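Local coordinates for protein oxidoreductase, FMN-binding (Shewanella oneidensis, PDB 2GQ8) that binds flavin mononucleotide inside a TIM barrel and, as in the old yellow enzyme family, probably transfers electrons between NADH or NADPH and a carbon-carbon double bond, at residues K66-T71 / G105-P110; I97-W102 / D176-H181; Y186-F191 / R212-V217. One frame throughout, in Å; residues are numbered along the deposited sequence.

Contact 1: residues K66-T71 / G105-P110; sequences KGYAWT and GRVTHP. With AC6 (p-hydroxyacetophenone), chain D.
Gly-67 and Thr-108 bring two irregular loops side by side, their CA atoms 4.1 Å apart, with an inverse gamma turn centred on Val-107 on one side and a type II beta turn starting at Tyr-68 on the other. In this TIM barrel the loops follow the strands 53-60 and 96-102, and their meeting illustrates how two neighbouring excursions can be joined by very few groups. Thr-108 supplies the polar link: its OG1 donates to Lys-66 O over 2.8 Å, in the carbonyl plane and on a lone pair. With OG1 anti to the backbone N (chi1 -173°), the hydroxyl is carried across to the opposite loop and also lies against Gly-67 CA. Because Gly-67 has no side chain, its CA can come up to Val-107 O at 3.5 Å, a CA-H...O contact; this buried carbonyl oxygen has no hydrogen-bond partner in the model. The lysine's own ammonium turns elsewhere, to a salt bridge with Asp-35. Tyr-68 leads from the loop to the active-site pocket, where its hydroxyl hydrogen-bonds Tyr-186 OH. The methyl carbon C8 of the bound p-hydroxyacetophenone sits 3.7 Å above the centre of one ring face, while Val-107 approaches obliquely, its CG1 3.5 Å from Tyr-68 OH.

Contact 2: residues I97-W102 / D176-H181; sequences IFAQLW and DGIELH. With FMN (flavin mononucleotide), chain E; AC6 (p-hydroxyacetophenone), chain D.
Gln-100 NE2 is gripped from two directions, donating to O2 of the flavin mononucleotide (2.8 Å, nearly straight at 175°) and to Glu-179 OE1 across the sheet (2.9 Å, more bent). The carboxylate oxygen is met nearly along its C-O bond, and it stands out of the amide plane, the amide and carboxylate being turned 58° against each other. On the other side of the amide, OE1 accepts from flavin N3 at 2.8 Å, so a single side chain reads both a donor and an acceptor on the pyrimidine edge. Glu-179 is itself anchored through OE2 by Tyr-266 and His-268, a second shell that fixes the partner of the flavin-binding amide. Gln-100 reaches this far because its chain is extended, with CG anti to the backbone N (chi1 -176°).

Beneath these groups lie the third and fourth strands of the TIM barrel, neighbours in parallel joined by a beta-alpha-beta crossover through helix 153-172. Their ladder includes Glu-179 N to Ala-99 O at 2.7 Å and Leu-101 N to Glu-179 O. At Asp-176 the side chain joins the backbone in holding Ile-97: Asp-176 N donates to Ile-97 O, and OD2 accepts from Ile-97 N through its anti lone pair while also bonding His-91. Gly-177 CA lies over the centre of the Phe-98 ring, 3.5 Å from the centroid, a CH-pi contact. At the barrel's C-terminal end, the His-181 ring has Gln-100 NE2 and flavin O2 over one face, and Trp-102 runs alongside it, the planes close to parallel but barely overlapping. His-181 NE2 and the phenolic O1 of p-hydroxyacetophenone share a hydrogen bond of 2.7 Å, while Trp-102 CZ2 touches ligand atom C6 at 3.4 Å.

Contact 3: residues Y186-F191 / R212-V217; sequences YLINQF and RFLDEV. With AC6 (p-hydroxyacetophenone), chain D.
Phe-213 is covered on both faces: the Phe-191 ring stacks against one, and CG2 of Val-217, a turn further along its own helix, sits 3.8 Å above the centre of the other. The two phenyl rings, on helices that lie between strands 177-181 and 230-234 of the TIM barrel, are face to face with centroids 4.5 Å apart, though their planes are tilted by 30°, so the overlap is uneven. Phe-213 CD2 is the atom that presses in, 3.7 Å from Phe-191 CD1 and displaced toward the rim of that ring, and the CB of Phe-213 continues the contact over the same ring as a CH-pi approach. Leu-187 O lies in the plane of the Phe-191 ring, at its edge.

The short helix 187-192, in the loop after strand 177-181, rests on helix 212-225, which leads on to strand 230-234; the short axis segments approach to 9.1 Å and run at 138° to each other. Between the two helices the contacts are apolar, while Gln-190 adds hydrogen bonds from the short helix to Ser-120 and Ser-121. Ile-188 is the wedge between the helices. Its CG1, placed beside the backbone N by a chi1 of -60°, meets Phe-213 CE2 at 3.9 Å, and the other branch, CG2, rests against Leu-214 CB. The chain runs on beyond CG1 to put CD1 near Val-217 CG1. Leu-180 of strand 177-181 touches this group too, and helix 153-172 adds Tyr-163 against Ile-188 and Val-217, and Ile-156 and Val-159 against Phe-213. Leu-187 crosses the phenyl of Phe-213 at about a right angle, with its CD2 4.0 Å from Phe-213 CE2.

From the N terminus, the chain leaves strand 53-60 through the loop holding 66-71, passes along helix 77-93 and strand 96-102, and closes contact 1 at 105-110. Contact 2 opens within that span, at 97-102, and closes only at 176-181, so the two cross. Contact 3 follows in series and is the most local, spanning the excursion between strand 177-181 and helix 212-225. Together they join loops, barrel wall and outer helices on successive strands. They also touch directly: Tyr-68 packs on Trp-102, Arg-106 N probably bonds Gln-190 OE1, and His-181 packs on Tyr-186. Residues of all three reach the p-hydroxyacetophenone, with Tyr-186 OH close to its ring.

Contact 1: residues K66-T71 / G105-P110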
loop_
_atom_site.group_PDB
_atom_site.type_symbol
_atom_site.label_atom_id
_atom_site.label_comp_id
_atom_site.label_asym_id
_atom_site.label_seq_id
_atom_site.Cartn_x
_atom_site.Cartn_y
_atom_site.Cartn_z
ATOM N N LYS A 66 4.167 13.033 1.679
ATOM C CA LYS A 66 3.160 12.813 2.715
ATOM C C LYS A 66 1.801 13.449 2.402
ATOM O O LYS A 66 1.725 14.574 1.901
ATOM C CB LYS A 66 3.716 13.362 4.033
ATOM C CG LYS A 66 2.807 13.302 5.239
ATOM C CD LYS A 66 3.557 13.924 6.412
ATOM C CE LYS A 66 2.716 14.073 7.660
ATOM N NZ LYS A 66 3.518 14.791 8.704
ATOM N N GLY A 67 0.728 12.726 2.713
ATOM C CA GLY A 67 -0.605 13.240 2.450
ATOM C C GLY A 67 -1.521 13.369 3.655
ATOM O O GLY A 67 -2.509 14.103 3.603
ATOM N N TYR A 68 -1.189 12.678 4.744
ATOM C CA TYR A 68 -2.015 12.692 5.947
ATOM C C TYR A 68 -1.180 12.924 7.190
ATOM O O TYR A 68 -0.017 12.533 7.256
ATOM C CB TYR A 68 -2.756 11.357 6.082
ATOM C CG TYR A 68 -3.520 10.979 4.836
ATOM C CD1 TYR A 68 -4.884 11.250 4.714
ATOM C CD2 TYR A 68 -2.861 10.404 3.756
ATOM C CE1 TYR A 68 -5.569 10.959 3.537
ATOM C CE2 TYR A 68 -3.529 10.113 2.578
ATOM C CZ TYR A 68 -4.872 10.392 2.471
ATOM O OH TYR A 68 -5.499 10.126 1.287
ATOM N N ALA A 69 -1.790 13.544 8.191
ATOM C CA ALA A 69 -1.090 13.826 9.426
ATOM C C ALA A 69 -0.607 12.576 10.151
ATOM O O ALA A 69 -1.263 11.532 10.138
ATOM C CB ALA A 69 -1.987 14.631 10.350
ATOM N N TRP A 70 0.569 12.695 10.752
ATOM C CA TRP A 70 1.155 11.641 11.575
ATOM C C TRP A 70 1.478 10.285 10.954
ATOM O O TRP A 70 1.546 9.291 11.669
ATOM C CB TRP A 70 0.271 11.429 12.811
ATOM C CG TRP A 70 -0.254 12.723 13.380
ATOM C CD1 TRP A 70 0.476 13.831 13.724
ATOM C CD2 TRP A 70 -1.622 13.044 13.649
ATOM N NE1 TRP A 70 -0.362 14.824 14.192
ATOM C CE2 TRP A 70 -1.650 14.368 14.155
ATOM C CE3 TRP A 70 -2.827 12.345 13.512
ATOM C CZ2 TRP A 70 -2.845 15.003 14.523
ATOM C CZ3 TRP A 70 -4.013 12.979 13.879
ATOM C CH2 TRP A 70 -4.009 14.297 14.378
ATOM N N THR A 71 1.667 10.231 9.638
ATOM C CA THR A 71 2.042 8.970 9.013
ATOM C C THR A 71 3.565 8.863 9.142
ATOM O O THR A 71 4.279 9.866 9.086
ATOM C CB THR A 71 1.605 8.897 7.522
ATOM O OG1 THR A 71 2.225 9.945 6.757
ATOM C CG2 THR A 71 0.076 9.031 7.417
ATOM N N GLY A 105 1.473 12.296 -4.150
ATOM C CA GLY A 105 1.262 13.206 -5.260
ATOM C C GLY A 105 0.300 14.319 -4.874
ATOM O O GLY A 105 0.481 14.977 -3.848
ATOM N N ARG A 106 -0.744 14.505 -5.677
ATOM C CA ARG A 106 -1.721 15.565 -5.444
ATOM C C ARG A 106 -2.689 15.340 -4.291
ATOM O O ARG A 106 -3.440 16.244 -3.930
ATOM C CB ARG A 106 -2.534 15.803 -6.717
ATOM C CG ARG A 106 -3.490 14.668 -7.029
ATOM C CD ARG A 106 -4.268 14.927 -8.309
ATOM N NE ARG A 106 -5.183 13.829 -8.592
ATOM C CZ ARG A 106 -5.956 13.754 -9.670
ATOM N NH1 ARG A 106 -5.925 14.719 -10.579
ATOM N NH2 ARG A 106 -6.755 12.709 -9.835
ATOM N N VAL A 107 -2.695 14.142 -3.715
ATOM C CA VAL A 107 -3.614 13.879 -2.619
ATOM C C VAL A 107 -2.988 14.263 -1.282
ATOM O O VAL A 107 -2.555 13.409 -0.501
ATOM C CB VAL A 107 -4.047 12.403 -2.588
ATOM C CG1 VAL A 107 -5.182 12.208 -1.560
ATOM C CG2 VAL A 107 -4.522 11.982 -3.975
ATOM N N THR A 108 -2.946 15.566 -1.036
ATOM C CA THR A 108 -2.388 16.100 0.197
ATOM C C THR A 108 -2.785 17.567 0.332
ATOM O O THR A 108 -3.514 18.106 -0.505
ATOM C CB THR A 108 -0.838 15.965 0.223
ATOM O OG1 THR A 108 -0.341 16.353 1.513
ATOM C CG2 THR A 108 -0.195 16.832 -0.843
ATOM N N HIS A 109 -2.310 18.192 1.400
ATOM C CA HIS A 109 -2.589 19.595 1.686
ATOM C C HIS A 109 -1.251 20.225 2.048
ATOM O O HIS A 109 -0.384 19.570 2.625
ATOM C CB HIS A 109 -3.551 19.704 2.872
ATOM C CG HIS A 109 -3.852 21.113 3.279
ATOM N ND1 HIS A 109 -5.002 21.772 2.898
ATOM C CD2 HIS A 109 -3.131 22.003 3.999
ATOM C CE1 HIS A 109 -4.974 23.008 3.366
ATOM N NE2 HIS A 109 -3.848 23.174 4.036
ATOM N N PRO A 110 -1.058 21.505 1.716
ATOM C CA PRO A 110 0.220 22.140 2.049
ATOM C C PRO A 110 0.642 21.959 3.514
ATOM O O PRO A 110 1.835 21.870 3.813
ATOM C CB PRO A 110 -0.024 23.600 1.677
ATOM C CG PRO A 110 -0.937 23.474 0.486
ATOM C CD PRO A 110 -1.916 22.410 0.927
HETATM C C1 AC6 D . -4.464 4.352 0.753
HETATM C C2 AC6 D . -5.969 4.076 1.023
HETATM C C3 AC6 D . -6.411 4.714 2.187
HETATM C C4 AC6 D . -5.658 5.588 2.999
HETATM C C5 AC6 D . -4.293 5.735 2.687
HETATM C C6 AC6 D . -3.656 5.130 1.595
HETATM O O1 AC6 D . -4.070 3.622 -0.304
HETATM O O2 AC6 D . -7.466 6.225 4.329
HETATM C C7 AC6 D . -6.086 6.423 4.081
HETATM C C8 AC6 D . -5.511 7.488 5.014
#

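Contact 2: residues I97-W102 / D176-H181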
loop_
_atom_site.group_PDB
_atom_site.type_symbol
_atom_site.label_atom_id
_atom_site.label_comp_id
_atom_site.label_asym_id
_atom_site.label_seq_id
_atom_site.Cartn_x
_atom_site.Cartn_y
_atom_site.Cartn_z
ATOM N N ILE A 97 7.722 -8.960 6.588
ATOM C CA ILE A 97 7.097 -7.646 6.523
ATOM C C ILE A 97 7.734 -6.785 5.433
ATOM O O ILE A 97 8.957 -6.693 5.331
ATOM C CB ILE A 97 7.150 -6.926 7.911
ATOM C CG1 ILE A 97 6.488 -5.551 7.816
ATOM C CG2 ILE A 97 8.588 -6.821 8.404
ATOM C CD1 ILE A 97 6.178 -4.924 9.167
ATOM N N PHE A 98 6.889 -6.190 4.594
ATOM C CA PHE A 98 7.337 -5.322 3.506
ATOM C C PHE A 98 6.920 -3.894 3.822
ATOM O O PHE A 98 5.847 -3.667 4.383
ATOM C CB PHE A 98 6.679 -5.735 2.181
ATOM C CG PHE A 98 7.419 -6.811 1.424
ATOM C CD1 PHE A 98 8.006 -7.885 2.086
ATOM C CD2 PHE A 98 7.495 -6.759 0.032
ATOM C CE1 PHE A 98 8.665 -8.899 1.367
ATOM C CE2 PHE A 98 8.146 -7.762 -0.691
ATOM C CZ PHE A 98 8.732 -8.833 -0.021
ATOM N N ALA A 99 7.756 -2.929 3.462
ATOM C CA ALA A 99 7.425 -1.525 3.696
ATOM C C ALA A 99 6.725 -0.956 2.466
ATOM O O ALA A 99 7.232 -1.098 1.355
ATOM C CB ALA A 99 8.700 -0.729 3.975
ATOM N N GLN A 100 5.570 -0.313 2.644
ATOM C CA GLN A 100 4.899 0.261 1.477
ATOM C C GLN A 100 5.425 1.670 1.250
ATOM O O GLN A 100 5.086 2.599 1.987
ATOM C CB GLN A 100 3.373 0.324 1.639
ATOM C CG GLN A 100 2.716 0.843 0.345
ATOM C CD GLN A 100 1.226 1.077 0.451
ATOM O OE1 GLN A 100 0.767 1.900 1.247
ATOM N NE2 GLN A 100 0.459 0.361 -0.369
ATOM N N LEU A 101 6.254 1.819 0.219
ATOM C CA LEU A 101 6.842 3.121 -0.117
ATOM C C LEU A 101 5.769 3.994 -0.736
ATOM O O LEU A 101 5.182 3.657 -1.764
ATOM C CB LEU A 101 8.011 2.927 -1.074
ATOM C CG LEU A 101 9.074 1.971 -0.522
ATOM C CD1 LEU A 101 10.273 1.964 -1.459
ATOM C CD2 LEU A 101 9.489 2.391 0.888
ATOM N N TRP A 102 5.564 5.150 -0.123
ATOM C CA TRP A 102 4.483 6.042 -0.502
ATOM C C TRP A 102 4.801 7.453 -0.968
ATOM O O TRP A 102 5.634 8.140 -0.378
ATOM C CB TRP A 102 3.578 6.143 0.727
ATOM C CG TRP A 102 2.158 6.559 0.534
ATOM C CD1 TRP A 102 1.433 6.577 -0.631
ATOM C CD2 TRP A 102 1.241 6.889 1.583
ATOM N NE1 TRP A 102 0.119 6.892 -0.362
ATOM C CE2 TRP A 102 -0.025 7.087 0.991
ATOM C CE3 TRP A 102 1.370 7.030 2.974
ATOM C CZ2 TRP A 102 -1.163 7.414 1.741
ATOM C CZ3 TRP A 102 0.243 7.354 3.723
ATOM C CH2 TRP A 102 -1.012 7.542 3.104
ATOM N N ASP A 176 11.756 -7.026 4.904
ATOM C CA ASP A 176 12.083 -8.128 4.010
ATOM C C ASP A 176 11.952 -7.720 2.553
ATOM O O ASP A 176 12.446 -8.405 1.654
ATOM C CB ASP A 176 11.165 -9.304 4.306
ATOM C CG ASP A 176 11.363 -9.827 5.704
ATOM O OD1 ASP A 176 12.470 -10.346 5.980
ATOM O OD2 ASP A 176 10.437 -9.704 6.528
ATOM N N GLY A 177 11.284 -6.600 2.325
ATOM C CA GLY A 177 11.105 -6.108 0.972
ATOM C C GLY A 177 10.289 -4.838 1.022
ATOM O O GLY A 177 10.002 -4.328 2.111
ATOM N N ILE A 178 9.924 -4.318 -0.144
ATOM C CA ILE A 178 9.095 -3.115 -0.198
ATOM C C ILE A 178 7.939 -3.311 -1.159
ATOM O O ILE A 178 8.009 -4.138 -2.064
ATOM C CB ILE A 178 9.894 -1.853 -0.656
ATOM C CG1 ILE A 178 10.426 -2.015 -2.091
ATOM C CG2 ILE A 178 11.041 -1.601 0.315
ATOM C CD1 ILE A 178 9.463 -1.533 -3.200
ATOM N N GLU A 179 6.860 -2.568 -0.927
ATOM C CA GLU A 179 5.714 -2.597 -1.824
ATOM C C GLU A 179 5.566 -1.185 -2.368
ATOM O O GLU A 179 5.439 -0.223 -1.606
ATOM C CB GLU A 179 4.419 -2.981 -1.107
ATOM C CG GLU A 179 3.224 -3.003 -2.072
ATOM C CD GLU A 179 1.917 -3.308 -1.386
ATOM O OE1 GLU A 179 1.167 -2.353 -1.098
ATOM O OE2 GLU A 179 1.649 -4.501 -1.132
ATOM N N LEU A 180 5.604 -1.048 -3.685
ATOM C CA LEU A 180 5.443 0.271 -4.272
ATOM C C LEU A 180 3.962 0.611 -4.330
ATOM O O LEU A 180 3.186 -0.103 -4.971
ATOM C CB LEU A 180 6.035 0.297 -5.683
ATOM C CG LEU A 180 5.759 1.581 -6.472
ATOM C CD1 LEU A 180 6.425 2.765 -5.785
ATOM C CD2 LEU A 180 6.293 1.408 -7.899
ATOM N N HIS A 181 3.561 1.686 -3.654
ATOM C CA HIS A 181 2.159 2.079 -3.706
ATOM C C HIS A 181 1.931 2.808 -5.029
ATOM O O HIS A 181 2.306 3.974 -5.175
ATOM C CB HIS A 181 1.804 3.024 -2.556
ATOM C CG HIS A 181 0.333 3.146 -2.313
ATOM N ND1 HIS A 181 -0.607 2.761 -3.244
ATOM C CD2 HIS A 181 -0.360 3.582 -1.234
ATOM C CE1 HIS A 181 -1.818 2.953 -2.747
ATOM N NE2 HIS A 181 -1.696 3.450 -1.530
HETATM N N1 FMN E . -4.092 0.899 1.223
HETATM C C2 FMN E . -2.749 1.144 0.847
HETATM O O2 FMN E . -2.291 0.753 -0.177
HETATM N N3 FMN E . -1.979 1.969 1.718
HETATM C C4 FMN E . -2.302 2.233 3.000
HETATM O O4 FMN E . -1.634 3.186 3.761
HETATM C C4A FMN E . -3.784 2.156 3.385
HETATM N N5 FMN E . -4.341 2.778 4.463
HETATM C C5A FMN E . -5.560 2.317 4.872
HETATM C C6 FMN E . -6.032 2.884 6.209
HETATM C C7 FMN E . -7.282 2.361 6.711
HETATM C C7M FMN E . -7.610 2.652 8.166
HETATM C C8 FMN E . -8.006 1.285 6.098
HETATM C C8M FMN E . -9.345 0.574 6.435
HETATM C C9 FMN E . -7.649 0.876 4.775
HETATM C C9A FMN E . -6.398 1.407 4.075
HETATM N N10 FMN E . -5.796 0.936 2.850
HETATM C C10 FMN E . -4.526 1.266 2.421
HETATM C "C1'" FMN E . -6.557 0.015 1.982
HETATM C "C2'" FMN E . -6.366 -1.407 2.513
HETATM O "O2'" FMN E . -5.036 -1.883 2.335
HETATM C "C3'" FMN E . -7.346 -2.379 1.833
HETATM O "O3'" FMN E . -7.030 -2.497 0.421
HETATM C "C4'" FMN E . -8.815 -2.056 1.997
HETATM O "O4'" FMN E . -9.120 -1.753 3.382
HETATM C "C5'" FMN E . -9.785 -3.079 1.454
HETATM O "O5'" FMN E . -9.696 -4.312 2.190
HETATM P P FMN E . -10.748 -4.675 3.341
HETATM O O1P FMN E . -10.540 -3.735 4.481
HETATM O O2P FMN E . -12.127 -4.617 2.751
HETATM O O3P FMN E . -10.365 -6.145 3.698
HETATM C C1 AC6 D . -4.464 4.352 0.753
HETATM C C2 AC6 D . -5.969 4.076 1.023
HETATM C C3 AC6 D . -6.411 4.714 2.187
HETATM C C4 AC6 D . -5.658 5.588 2.999
HETATM C C5 AC6 D . -4.293 5.735 2.687
HETATM C C6 AC6 D . -3.656 5.130 1.595
HETATM O O1 AC6 D . -4.070 3.622 -0.304
HETATM O O2 AC6 D . -7.466 6.225 4.329
HETATM C C7 AC6 D . -6.086 6.423 4.081
HETATM C C8 AC6 D . -5.511 7.488 5.014
HETATM O O HOH W 1 4.142 5.270 -3.724
#

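Contact 3: residues Y186-F191 / R212-V217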
loop_
_atom_site.group_PDB
_atom_site.type_symbol
_atom_site.label_atom_id
_atom_site.label_comp_id
_atom_site.label_asym_id
_atom_site.label_seq_id
_atom_site.Cartn_x
_atom_site.Cartn_y
_atom_site.Cartn_z
ATOM N N TYR A 186 -2.842 7.674 -5.792
ATOM C CA TYR A 186 -1.676 8.434 -5.389
ATOM C C TYR A 186 -0.747 8.792 -6.548
ATOM O O TYR A 186 -1.140 8.639 -7.705
ATOM C CB TYR A 186 -0.995 7.732 -4.216
ATOM C CG TYR A 186 -1.928 7.750 -3.021
ATOM C CD1 TYR A 186 -2.512 6.576 -2.544
ATOM C CD2 TYR A 186 -2.303 8.957 -2.424
ATOM C CE1 TYR A 186 -3.447 6.605 -1.515
ATOM C CE2 TYR A 186 -3.239 8.996 -1.389
ATOM C CZ TYR A 186 -3.811 7.811 -0.939
ATOM O OH TYR A 186 -4.767 7.842 0.060
ATOM N N LEU A 187 0.459 9.281 -6.267
ATOM C CA LEU A 187 1.334 9.756 -7.347
ATOM C C LEU A 187 1.485 8.914 -8.606
ATOM O O LEU A 187 1.193 9.392 -9.701
ATOM C CB LEU A 187 2.735 10.101 -6.821
ATOM C CG LEU A 187 3.622 10.742 -7.907
ATOM C CD1 LEU A 187 2.954 12.007 -8.444
ATOM C CD2 LEU A 187 4.997 11.061 -7.341
ATOM N N ILE A 188 1.951 7.678 -8.478
ATOM C CA ILE A 188 2.136 6.883 -9.685
ATOM C C ILE A 188 0.804 6.645 -10.402
ATOM O O ILE A 188 0.742 6.669 -11.636
ATOM C CB ILE A 188 2.862 5.558 -9.361
ATOM C CG1 ILE A 188 4.237 5.887 -8.759
ATOM C CG2 ILE A 188 3.052 4.723 -10.633
ATOM C CD1 ILE A 188 5.056 4.682 -8.355
ATOM N N ASN A 189 -0.262 6.452 -9.627
ATOM C CA ASN A 189 -1.596 6.223 -10.181
ATOM C C ASN A 189 -2.028 7.465 -10.969
ATOM O O ASN A 189 -2.763 7.371 -11.950
ATOM C CB ASN A 189 -2.578 5.953 -9.038
ATOM C CG ASN A 189 -3.834 5.220 -9.484
ATOM O OD1 ASN A 189 -4.227 5.249 -10.658
ATOM N ND2 ASN A 189 -4.482 4.574 -8.535
ATOM N N GLN A 190 -1.562 8.635 -10.535
ATOM C CA GLN A 190 -1.886 9.887 -11.216
ATOM C C GLN A 190 -1.254 9.967 -12.608
ATOM O O GLN A 190 -1.647 10.799 -13.428
ATOM C CB GLN A 190 -1.450 11.072 -10.352
ATOM C CG GLN A 190 -2.364 11.287 -9.146
ATOM C CD GLN A 190 -1.648 11.945 -7.985
ATOM O OE1 GLN A 190 -0.843 12.861 -8.173
ATOM N NE2 GLN A 190 -1.946 11.486 -6.769
ATOM N N PHE A 191 -0.266 9.109 -12.863
ATOM C CA PHE A 191 0.393 9.050 -14.166
ATOM C C PHE A 191 -0.264 7.949 -15.000
ATOM O O PHE A 191 -0.502 8.110 -16.193
ATOM C CB PHE A 191 1.887 8.719 -14.025
ATOM C CG PHE A 191 2.759 9.911 -13.742
ATOM C CD1 PHE A 191 2.858 10.430 -12.460
ATOM C CD2 PHE A 191 3.479 10.517 -14.772
ATOM C CE1 PHE A 191 3.665 11.540 -12.202
ATOM C CE2 PHE A 191 4.287 11.628 -14.523
ATOM C CZ PHE A 191 4.379 12.138 -13.239
ATOM N N ARG A 212 5.244 4.838 -18.237
ATOM C CA ARG A 212 6.674 5.136 -18.150
ATOM C C ARG A 212 7.196 5.421 -16.744
ATOM O O ARG A 212 8.224 4.877 -16.344
ATOM C CB ARG A 212 7.034 6.307 -19.067
ATOM C CG ARG A 212 8.541 6.510 -19.226
ATOM C CD ARG A 212 8.830 7.636 -20.209
ATOM N NE ARG A 212 8.170 7.406 -21.492
ATOM C CZ ARG A 212 8.575 6.520 -22.394
ATOM N NH1 ARG A 212 9.651 5.776 -22.164
ATOM N NH2 ARG A 212 7.893 6.364 -23.521
ATOM N N PHE A 213 6.494 6.263 -15.994
ATOM C CA PHE A 213 6.931 6.584 -14.643
ATOM C C PHE A 213 6.947 5.310 -13.786
ATOM O O PHE A 213 7.908 5.058 -13.059
ATOM C CB PHE A 213 6.022 7.654 -14.034
ATOM C CG PHE A 213 6.538 8.233 -12.740
ATOM C CD1 PHE A 213 7.823 8.761 -12.659
ATOM C CD2 PHE A 213 5.729 8.274 -11.615
ATOM C CE1 PHE A 213 8.297 9.326 -11.466
ATOM C CE2 PHE A 213 6.192 8.837 -10.413
ATOM C CZ PHE A 213 7.478 9.364 -10.344
ATOM N N LEU A 214 5.894 4.503 -13.876
ATOM C CA LEU A 214 5.852 3.254 -13.118
ATOM C C LEU A 214 7.059 2.409 -13.512
ATOM O O LEU A 214 7.756 1.854 -12.665
ATOM C CB LEU A 214 4.568 2.481 -13.439
ATOM C CG LEU A 214 4.474 1.050 -12.896
ATOM C CD1 LEU A 214 4.368 1.069 -11.367
ATOM C CD2 LEU A 214 3.254 0.374 -13.500
ATOM N N ASP A 215 7.299 2.316 -14.817
ATOM C CA ASP A 215 8.408 1.535 -15.331
ATOM C C ASP A 215 9.746 1.993 -14.759
ATOM O O ASP A 215 10.538 1.183 -14.280
ATOM C CB ASP A 215 8.450 1.633 -16.860
ATOM C CG ASP A 215 9.547 0.785 -17.470
ATOM O OD1 ASP A 215 9.585 -0.426 -17.202
ATOM O OD2 ASP A 215 10.378 1.330 -18.228
ATOM N N GLU A 216 9.993 3.295 -14.800
ATOM C CA GLU A 216 11.259 3.823 -14.307
ATOM C C GLU A 216 11.427 3.711 -12.799
ATOM O O GLU A 216 12.528 3.441 -12.320
ATOM C CB GLU A 216 11.431 5.266 -14.777
ATOM C CG GLU A 216 11.528 5.350 -16.302
ATOM C CD GLU A 216 11.557 6.766 -16.845
ATOM O OE1 GLU A 216 11.798 6.914 -18.069
ATOM O OE2 GLU A 216 11.330 7.723 -16.078
ATOM N N VAL A 217 10.346 3.909 -12.048
ATOM C CA VAL A 217 10.439 3.786 -10.593
ATOM C C VAL A 217 10.731 2.329 -10.226
ATOM O O VAL A 217 11.599 2.039 -9.404
ATOM C CB VAL A 217 9.133 4.231 -9.895
ATOM C CG1 VAL A 217 9.193 3.876 -8.407
ATOM C CG2 VAL A 217 8.939 5.738 -10.059
HETATM C C1 AC6 D . -4.464 4.352 0.753
HETATM C C2 AC6 D . -5.969 4.076 1.023
HETATM C C3 AC6 D . -6.411 4.714 2.187
HETATM C C4 AC6 D . -5.658 5.588 2.999
HETATM C C5 AC6 D . -4.293 5.735 2.687
HETATM C C6 AC6 D . -3.656 5.130 1.595
HETATM O O1 AC6 D . -4.070 3.622 -0.304
HETATM O O2 AC6 D . -7.466 6.225 4.329
HETATM C C7 AC6 D . -6.086 6.423 4.081
HETATM C C8 AC6 D . -5.511 7.488 5.014
#